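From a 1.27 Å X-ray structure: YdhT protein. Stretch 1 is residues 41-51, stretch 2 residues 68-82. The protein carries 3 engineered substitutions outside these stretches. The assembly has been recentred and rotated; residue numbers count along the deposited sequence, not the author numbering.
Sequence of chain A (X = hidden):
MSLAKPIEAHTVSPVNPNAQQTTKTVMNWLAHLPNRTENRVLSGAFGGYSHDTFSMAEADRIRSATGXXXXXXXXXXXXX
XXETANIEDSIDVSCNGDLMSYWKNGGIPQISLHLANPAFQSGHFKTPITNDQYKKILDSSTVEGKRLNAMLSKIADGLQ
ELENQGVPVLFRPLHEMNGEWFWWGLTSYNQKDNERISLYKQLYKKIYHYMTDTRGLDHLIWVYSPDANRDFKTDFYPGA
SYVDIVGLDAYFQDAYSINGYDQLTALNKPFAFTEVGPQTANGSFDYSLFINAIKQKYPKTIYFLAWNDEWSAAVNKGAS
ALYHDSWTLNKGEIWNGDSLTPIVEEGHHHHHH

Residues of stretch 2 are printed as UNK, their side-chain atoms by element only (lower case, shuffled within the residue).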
ATOM      1  N   VAL A  41     -14.610   2.510  -7.214  1.00  8.40           N
ATOM      2  CA  VAL A  41     -13.718   2.474  -6.055  1.00  8.68           C
ATOM      3  C   VAL A  41     -13.553   1.022  -5.646  1.00  8.14           C
ATOM      4  O   VAL A  41     -14.519   0.393  -5.200  1.00  8.92           O
ATOM      5  CB  VAL A  41     -14.268   3.279  -4.843  1.00  8.55           C
ATOM      6  CG1 VAL A  41     -13.268   3.253  -3.694  1.00  9.41           C
ATOM      7  CG2 VAL A  41     -14.573   4.711  -5.215  1.00  9.36           C
ATOM      8  N   LEU A  42     -12.348   0.476  -5.809  1.00  7.95           N
ATOM      9  CA  LEU A  42     -12.108  -0.893  -5.375  1.00  8.35           C
ATOM     10  C   LEU A  42     -12.141  -0.997  -3.856  1.00  8.31           C
ATOM     11  O   LEU A  42     -11.528  -0.192  -3.163  1.00  8.36           O
ATOM     12  CB  LEU A  42     -10.763  -1.415  -5.876  1.00  8.36           C
ATOM     13  CG  LEU A  42     -10.750  -2.069  -7.257  1.00  8.78           C
ATOM     14  CD1 LEU A  42     -11.073  -1.057  -8.336  1.00  9.74           C
ATOM     15  CD2 LEU A  42      -9.403  -2.700  -7.530  1.00  9.64           C
ATOM     16  N   SER A  43     -12.836  -2.002  -3.343  1.00  8.12           N
ATOM     17  CA  SER A  43     -12.725  -2.349  -1.932  1.00  7.81           C
ATOM     18  C   SER A  43     -11.408  -3.073  -1.672  1.00  7.39           C
ATOM     19  O   SER A  43     -10.778  -3.615  -2.587  1.00  8.31           O
ATOM     20  CB  SER A  43     -13.908  -3.213  -1.524  1.00  8.22           C
ATOM     21  OG  SER A  43     -13.925  -4.383  -2.321  1.00  8.94           O
ATOM     22  N   GLY A  44     -11.002  -3.090  -0.414  1.00  7.69           N
ATOM     23  CA  GLY A  44      -9.735  -3.687  -0.047  1.00  7.26           C
ATOM     24  C   GLY A  44      -9.703  -3.993   1.418  1.00  7.37           C
ATOM     25  O   GLY A  44     -10.340  -3.314   2.234  1.00  7.66           O
ATOM     26  N   ALA A  45      -8.926  -5.014   1.751  1.00  7.41           N
ATOM     27  CA  ALA A  45      -8.707  -5.385   3.140  1.00  8.13           C
ATOM     28  C   ALA A  45      -7.305  -5.917   3.340  1.00  8.33           C
ATOM     29  O   ALA A  45      -6.768  -6.600   2.479  1.00  8.37           O
ATOM     30  CB  ALA A  45      -9.696  -6.439   3.569  1.00  8.68           C
ATOM     31  N   PHE A  46      -6.721  -5.598   4.489  1.00  8.37           N
ATOM     32  CA  PHE A  46      -5.454  -6.161   4.916  1.00  8.76           C
ATOM     33  C   PHE A  46      -5.682  -7.566   5.466  1.00  8.89           C
ATOM     34  O   PHE A  46      -6.523  -7.772   6.343  1.00  9.96           O
ATOM     35  CB  PHE A  46      -4.837  -5.277   5.989  1.00  9.10           C
ATOM     36  CG  PHE A  46      -3.494  -5.742   6.470  1.00  8.82           C
ATOM     37  CD1 PHE A  46      -2.444  -5.960   5.569  1.00  9.42           C
ATOM     38  CD2 PHE A  46      -3.256  -5.937   7.827  1.00  9.73           C
ATOM     39  CE1 PHE A  46      -1.184  -6.358   6.011  1.00 10.14           C
ATOM     40  CE2 PHE A  46      -1.994  -6.328   8.277  1.00  9.90           C
ATOM     41  CZ  PHE A  46      -0.962  -6.536   7.365  1.00 10.34           C
ATOM     42  N   GLY A  47      -4.935  -8.531   4.946  1.00  9.03           N
ATOM     43  CA  GLY A  47      -5.073  -9.920   5.366  1.00  9.59           C
ATOM     44  C   GLY A  47      -4.157 -10.322   6.501  1.00 10.03           C
ATOM     45  O   GLY A  47      -4.376 -11.369   7.114  1.00 10.91           O
ATOM     46  N   GLY A  48      -3.109  -9.527   6.759  1.00  9.17           N
ATOM     47  CA  GLY A  48      -2.193  -9.785   7.863  1.00  9.54           C
ATOM     48  C   GLY A  48      -0.734  -9.868   7.450  1.00  9.21           C
ATOM     49  O   GLY A  48      -0.376  -9.641   6.287  1.00  9.52           O
ATOM     50  N   TYR A  49       0.100 -10.207   8.428  1.00  8.90           N
ATOM     51  CA  TYR A  49       1.548 -10.335   8.263  1.00  9.01           C
ATOM     52  C   TYR A  49       1.910 -11.770   7.938  1.00  9.40           C
ATOM     53  O   TYR A  49       1.455 -12.710   8.617  1.00  9.72           O
ATOM     54  CB  TYR A  49       2.269  -9.905   9.559  1.00  9.70           C
ATOM     55  CG  TYR A  49       2.106  -8.435   9.836  1.00  9.91           C
ATOM     56  CD1 TYR A  49       3.018  -7.514   9.316  1.00  9.99           C
ATOM     57  CD2 TYR A  49       1.027  -7.958  10.585  1.00 10.14           C
ATOM     58  CE1 TYR A  49       2.862  -6.147   9.531  1.00 10.82           C
ATOM     59  CE2 TYR A  49       0.864  -6.590  10.801  1.00 10.57           C
ATOM     60  CZ  TYR A  49       1.786  -5.705  10.265  1.00 10.82           C
ATOM     61  OH  TYR A  49       1.627  -4.363  10.478  1.00 12.04           O
ATOM     62  N   SER A  50       2.737 -11.950   6.915  1.00  9.05           N
ATOM     63  CA  SER A  50       3.048 -13.297   6.424  1.00  9.81           C
ATOM     64  C   SER A  50       3.585 -14.210   7.542  1.00 10.16           C
ATOM     65  O   SER A  50       4.396 -13.786   8.369  1.00 10.51           O
ATOM     66  CB  SER A  50       4.043 -13.203   5.274  1.00  9.85           C
ATOM     67  OG  SER A  50       4.128 -14.437   4.581  1.00 10.34           O
ATOM     68  N   HIS A  51       3.109 -15.462   7.532  1.00 10.77           N
ATOM     69  CA  HIS A  51       3.355 -16.464   8.587  1.00 11.31           C
ATOM     70  C   HIS A  51       3.366 -15.873   9.994  1.00 11.49           C
ATOM     71  O   HIS A  51       4.343 -15.973  10.736  1.00 12.13           O
ATOM     72  CB  HIS A  51       4.618 -17.275   8.342  1.00 11.35           C
ATOM     73  CG  HIS A  51       4.665 -18.528   9.161  1.00 12.05           C
ATOM     74  ND1 HIS A  51       5.480 -18.669  10.265  1.00 13.78           N
ATOM     75  CD2 HIS A  51       3.944 -19.670   9.073  1.00 12.52           C
ATOM     76  CE1 HIS A  51       5.282 -19.861  10.800  1.00 13.99           C
ATOM     77  NE2 HIS A  51       4.348 -20.485  10.103  1.00 12.83           N
ATOM     78  N   UNK A  68     -19.966 -10.160  -0.247  1.00 15.29           N
ATOM     79  CA  UNK A  68     -18.974  -9.717  -1.217  1.00 14.85           C
ATOM     80  C   UNK A  68     -17.592  -9.859  -0.623  1.00 13.84           C
ATOM     81  O   UNK A  68     -17.432  -9.893   0.592  1.00 13.82           O
ATOM     82  o   UNK A  68     -19.747  -8.370  -4.429  1.00 23.45           O
ATOM     83  c   UNK A  68     -20.669  -8.513  -3.619  1.00 21.70           C
ATOM     84  c   UNK A  68     -20.570  -7.971  -2.214  1.00 17.80           C
ATOM     85  c   UNK A  68     -19.215  -8.253  -1.572  1.00 15.24           C
ATOM     86  n   UNK A  68     -21.796  -9.136  -3.924  1.00 22.97           N
ATOM     87  N   UNK A  69     -16.584  -9.913  -1.488  1.00 13.19           N
ATOM     88  CA  UNK A  69     -15.191  -9.978  -1.042  1.00 12.30           C
ATOM     89  C   UNK A  69     -14.428  -8.729  -1.483  1.00 11.07           C
ATOM     90  O   UNK A  69     -14.741  -8.163  -2.528  1.00 10.27           O
ATOM     91  c   UNK A  69     -14.491 -11.212  -1.609  1.00 13.01           C
ATOM     92  o   UNK A  69     -15.138 -12.399  -1.194  1.00 15.06           O
ATOM     93  N   UNK A  70     -13.402  -8.317  -0.708  1.00 10.12           N
ATOM     94  CA  UNK A  70     -12.636  -7.135  -1.122  1.00  9.79           C
ATOM     95  C   UNK A  70     -11.944  -7.353  -2.465  1.00  9.09           C
ATOM     96  O   UNK A  70     -11.412  -8.442  -2.731  1.00  9.39           O
ATOM     97  c   UNK A  70     -11.597  -6.966  -0.004  1.00  9.80           C
ATOM     98  c   UNK A  70     -11.533  -8.296   0.697  1.00 10.50           C
ATOM     99  c   UNK A  70     -12.913  -8.888   0.561  1.00 10.20           C
ATOM    100  N   UNK A  71     -11.965  -6.340  -3.325  1.00  8.74           N
ATOM    101  CA  UNK A  71     -11.237  -6.428  -4.588  1.00  8.49           C
ATOM    102  C   UNK A  71      -9.727  -6.574  -4.378  1.00  8.51           C
ATOM    103  O   UNK A  71      -9.067  -7.332  -5.099  1.00  8.99           O
ATOM    104  c   UNK A  71     -11.552  -5.243  -5.484  1.00  8.80           C
ATOM    105  N   UNK A  72      -9.186  -5.852  -3.397  1.00  8.09           N
ATOM    106  CA  UNK A  72      -7.767  -5.875  -3.091  1.00  7.93           C
ATOM    107  C   UNK A  72      -7.525  -6.596  -1.770  1.00  7.82           C
ATOM    108  O   UNK A  72      -8.256  -6.387  -0.793  1.00  7.96           O
ATOM    109  c   UNK A  72      -5.771  -4.419  -2.494  1.00  8.46           C
ATOM    110  c   UNK A  72      -7.196  -2.263  -4.322  1.00 10.47           C
ATOM    111  c   UNK A  72      -7.228  -4.436  -3.004  1.00  7.79           C
ATOM    112  c   UNK A  72      -7.352  -3.761  -4.372  1.00  8.59           C
ATOM    113  N   UNK A  73      -6.519  -7.475  -1.748  1.00  7.70           N
ATOM    114  CA  UNK A  73      -6.165  -8.169  -0.511  1.00  8.13           C
ATOM    115  C   UNK A  73      -4.699  -7.933  -0.221  1.00  7.31           C
ATOM    116  O   UNK A  73      -3.845  -8.132  -1.089  1.00  7.93           O
ATOM    117  c   UNK A  73      -6.484  -9.654  -0.592  1.00  9.46           C
ATOM    118  o   UNK A  73      -7.747 -12.049   4.422  1.00 12.05           O
ATOM    119  c   UNK A  73      -6.379 -11.976   2.451  1.00 11.49           C
ATOM    120  c   UNK A  73      -6.075 -11.383   1.213  1.00 10.49           C
ATOM    121  c   UNK A  73      -6.790 -10.275   0.750  1.00  9.60           C
ATOM    122  c   UNK A  73      -7.410 -11.471   3.212  1.00 10.72           C
ATOM    123  c   UNK A  73      -7.823  -9.790   1.545  1.00 10.79           C
ATOM    124  c   UNK A  73      -8.123 -10.371   2.780  1.00 11.04           C
ATOM    125  N   UNK A  74      -4.422  -7.481   1.003  1.00  7.77           N
ATOM    126  CA  UNK A  74      -3.079  -7.094   1.370  1.00  7.58           C
ATOM    127  C   UNK A  74      -2.343  -8.099   2.224  1.00  8.10           C
ATOM    128  O   UNK A  74      -2.944  -8.779   3.067  1.00  8.21           O
ATOM    129  N   UNK A  75      -1.026  -8.164   2.021  1.00  8.45           N
ATOM    130  CA  UNK A  75      -0.127  -8.897   2.917  1.00  9.12           C
ATOM    131  C   UNK A  75       1.062  -8.012   3.232  1.00  8.78           C
ATOM    132  O   UNK A  75       1.437  -7.160   2.431  1.00  9.55           O
ATOM    133  c   UNK A  75       0.357 -10.205   2.266  1.00  9.99           C
ATOM    134  s   UNK A  75       1.797 -11.074   3.098  1.00  9.93           S
ATOM    135  N   UNK A  76       1.663  -8.215   4.398  1.00  8.25           N
ATOM    136  CA  UNK A  76       2.907  -7.523   4.722  1.00  8.50           C
ATOM    137  C   UNK A  76       3.957  -8.586   4.989  1.00  8.22           C
ATOM    138  O   UNK A  76       3.782  -9.459   5.832  1.00  8.78           O
ATOM    139  o   UNK A  76       3.547  -4.394   6.151  1.00  8.75           O
ATOM    140  o   UNK A  76       4.984  -6.062   6.314  1.00  8.72           O
ATOM    141  c   UNK A  76       3.830  -5.617   6.128  1.00  8.80           C
ATOM    142  c   UNK A  76       2.684  -6.584   5.911  1.00  8.64           C
ATOM    143  N   UNK A  77       5.039  -8.538   4.224  1.00  8.04           N
ATOM    144  CA  UNK A  77       6.104  -9.521   4.344  1.00  8.91           C
ATOM    145  C   UNK A  77       6.968  -9.343   5.598  1.00  8.89           C
ATOM    146  O   UNK A  77       7.688 -10.280   5.990  1.00  9.78           O
ATOM    147  c   UNK A  77       5.443 -11.343   0.288  1.00  8.79           C
ATOM    148  c   UNK A  77       7.479  -9.516   0.721  1.00  8.67           C
ATOM    149  o   UNK A  77       6.087 -11.414  -2.046  1.00  9.51           O
ATOM    150  c   UNK A  77       7.064  -9.377   3.178  1.00  9.14           C
ATOM    151  c   UNK A  77       6.703  -9.901   1.804  1.00  8.40           C
ATOM    152  c   UNK A  77       6.252 -10.928  -0.769  1.00  8.93           C
ATOM    153  c   UNK A  77       5.684 -10.840   1.579  1.00  8.93           C
ATOM    154  c   UNK A  77       7.264 -10.018  -0.551  1.00  8.94           C
ATOM    155  N   UNK A  78       6.971  -8.147   6.184  1.00  8.45           N
ATOM    156  CA  UNK A  78       8.029  -7.799   7.132  1.00  9.31           C
ATOM    157  C   UNK A  78       7.512  -7.637   8.548  1.00  9.16           C
ATOM    158  O   UNK A  78       6.693  -6.760   8.830  1.00 10.00           O
ATOM    159  c   UNK A  78       8.765  -6.556   6.672  1.00  9.75           C
ATOM    160  N   UNK A  79       8.003  -8.504   9.436  1.00  9.60           N
ATOM    161  CA  UNK A  79       7.635  -8.476  10.828  1.00 10.30           C
ATOM    162  C   UNK A  79       8.765  -7.768  11.581  1.00 10.10           C
ATOM    163  O   UNK A  79       9.543  -8.390  12.308  1.00 10.68           O
ATOM    164  c   UNK A  79       7.808 -13.299   9.734  1.00 13.59           C
ATOM    165  c   UNK A  79       6.415 -11.280   9.333  1.00 13.44           C
ATOM    166  n   UNK A  79       7.666 -12.035   9.336  1.00 13.53           N
ATOM    167  c   UNK A  79       7.395  -9.899  11.350  1.00 10.89           C
ATOM    168  n   UNK A  79       9.019 -13.842   9.741  1.00 14.95           N
ATOM    169  n   UNK A  79       6.756 -14.037  10.089  1.00 13.79           N
ATOM    170  c   UNK A  79       6.168 -10.639  10.722  1.00 12.69           C
ATOM    171  N   UNK A  80       8.830  -6.451  11.416  1.00  9.98           N
ATOM    172  CA  UNK A  80      10.022  -5.682  11.797  1.00 10.47           C
ATOM    173  C   UNK A  80      10.252  -5.457  13.280  1.00 10.83           C
ATOM    174  O   UNK A  80      11.254  -4.851  13.655  1.00 11.19           O
ATOM    175  N   UNK A  81       9.314  -5.917  14.107  1.00 11.46           N
ATOM    176  CA  UNK A  81       9.468  -5.914  15.571  1.00 12.25           C
ATOM    177  C   UNK A  81      10.301  -7.095  16.074  1.00 12.74           C
ATOM    178  O   UNK A  81      10.764  -7.075  17.214  1.00 13.20           O
ATOM    179  c   UNK A  81       4.467  -7.609  12.689  1.00 14.13           C
ATOM    180  c   UNK A  81       5.987  -6.025  13.735  1.00 13.69           C
ATOM    181  c   UNK A  81       7.221  -7.053  15.790  1.00 13.33           C
ATOM    182  c   UNK A  81       6.332  -7.016  14.670  1.00 13.53           C
ATOM    183  n   UNK A  81       6.226  -9.064  15.590  1.00 13.94           N
ATOM    184  c   UNK A  81       5.729  -8.289  14.572  1.00 14.18           C
ATOM    185  c   UNK A  81       8.099  -5.930  16.262  1.00 12.78           C
ATOM    186  c   UNK A  81       5.052  -6.336  12.752  1.00 14.07           C
ATOM    187  c   UNK A  81       4.786  -8.593  13.584  1.00 14.72           C
ATOM    188  c   UNK A  81       7.127  -8.314  16.318  1.00 13.65           C
ATOM    189  N   UNK A  82      10.484  -8.122  15.251  1.00 12.94           N
ATOM    190  CA  UNK A  82      11.151  -9.346  15.714  1.00 13.86           C
ATOM    191  C   UNK A  82      12.639  -9.128  15.903  1.00 14.28           C
ATOM    192  O   UNK A  82      13.298  -8.515  15.067  1.00 14.39           O
ATOM    193  c   UNK A  82       8.992 -11.701  15.823  1.00 16.71           C
ATOM    194  c   UNK A  82       9.503 -11.039  14.552  1.00 14.85           C
ATOM    195  c   UNK A  82      10.922 -10.501  14.733  1.00 14.19           C
ATOM    196  c   UNK A  82       9.489 -12.033  13.407  1.00 15.65           C
TER
HETATM  197  O   HOH W   1       7.367 -16.811  11.030  1.00 19.99           O

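Position 68 has three side-chain carbons, the third carrying one oxygen and one nitrogen, and makes no contact with stretch 1: Gln68, whose OE1 is hydrogen-bonded elsewhere in the structure. At position 69 one carbon bears one oxygen, and the CA-to-CB bond points away: Ser69, on whose side chain the contact places no demand. At position 70 three carbons close a ring onto the backbone nitrogen, one ring carbon lying against Ala45 CB. This is Pro70; its CG is 3.9 Å from Ala45 CB, a compact apolar contact.

Position 71 has a single carbon, resting on Leu42, so it is Ala71. Its CB is 3.7 Å from Leu42 CG, while Ala71 N donates to Ser43 OG at 2.9 Å. Position 72 has four carbons, forked at the first with one arm two carbons long, packed on Leu42: Ile72. Ile72 CG1 lies 3.9 Å from Leu42 CD2, and the branched chain fills space beside Gly44, where a CB would sit tightly against Ile72 CB.

Position 73 carries one carbon, then a six-carbon ring bearing an oxygen, with a face turned to Gly47 N: Tyr73. Its CZ comes within 3.5 Å of Gly47 CA; a CB on Gly47 would clash with Tyr73 CE2. Position 74 has no side-chain atoms, and its backbone O lies near the Phe46 ring: Gly74, leaving room for Phe46 CD1.

Position 75, one carbon and one sulfur, the sulfur near Ser50 CB, is Cys75. Its SG is 3.8 Å from Ser50 CB and is bonded covalently to a group elsewhere in the structure. Position 76 has two carbons, the second with two oxygens, the first carbon against the Tyr49 ring: Asp76. Asp76 CB meets Tyr49 CD1 at 3.5 Å, while Asp76 OD1 accepts from the backbone N of position 78 at 2.9 Å.

Position 77 has a carbon and a six-carbon ring with an oxygen; its CA-to-CB bond points away: Tyr77, its OH hydrogen-bonded elsewhere. Position 78 has one carbon, its CA-to-CB bond also away: Ala78, held by its backbone. At position 79, three carbons, a nitrogen and a carbon with two more nitrogens reach Ser50 O: Arg79. Arg79 NH1 meets Ser50 O at 2.9 Å in a weak hydrogen bond, and water 1 links NH1 to His51 ND1.

Position 80 lacks a side chain: Gly80, within a type I turn and out of reach. At position 81, fused five- and six-membered rings with one nitrogen set an edge against the Tyr49 face: Trp81, Trp81 CH2 lying 3.7 Å from Tyr49 CD1. Position 82, four carbons forked at the second, is Leu82, out of reach and unconstrained by this contact.

The contact is a parallel strand pairing. Ile72 N to Ser43 O (2.9 Å), Ala45 N to Ile72 O (3.0 Å), Gly74 N to Ala45 O (2.9 Å) and Gly47 N to Gly74 O (2.7 Å) form its ladder. A bulge then shifts the register; Asp76 N to Gly48 O (3.1 Å) and Ser50 N to Asp76 O (2.9 Å) resume the pairing before Arg79 and Trp81 add side-chain contacts to Ser50 and Tyr49.

Stretch 2, residues 68-82: QSPAIYGCDYARGWL
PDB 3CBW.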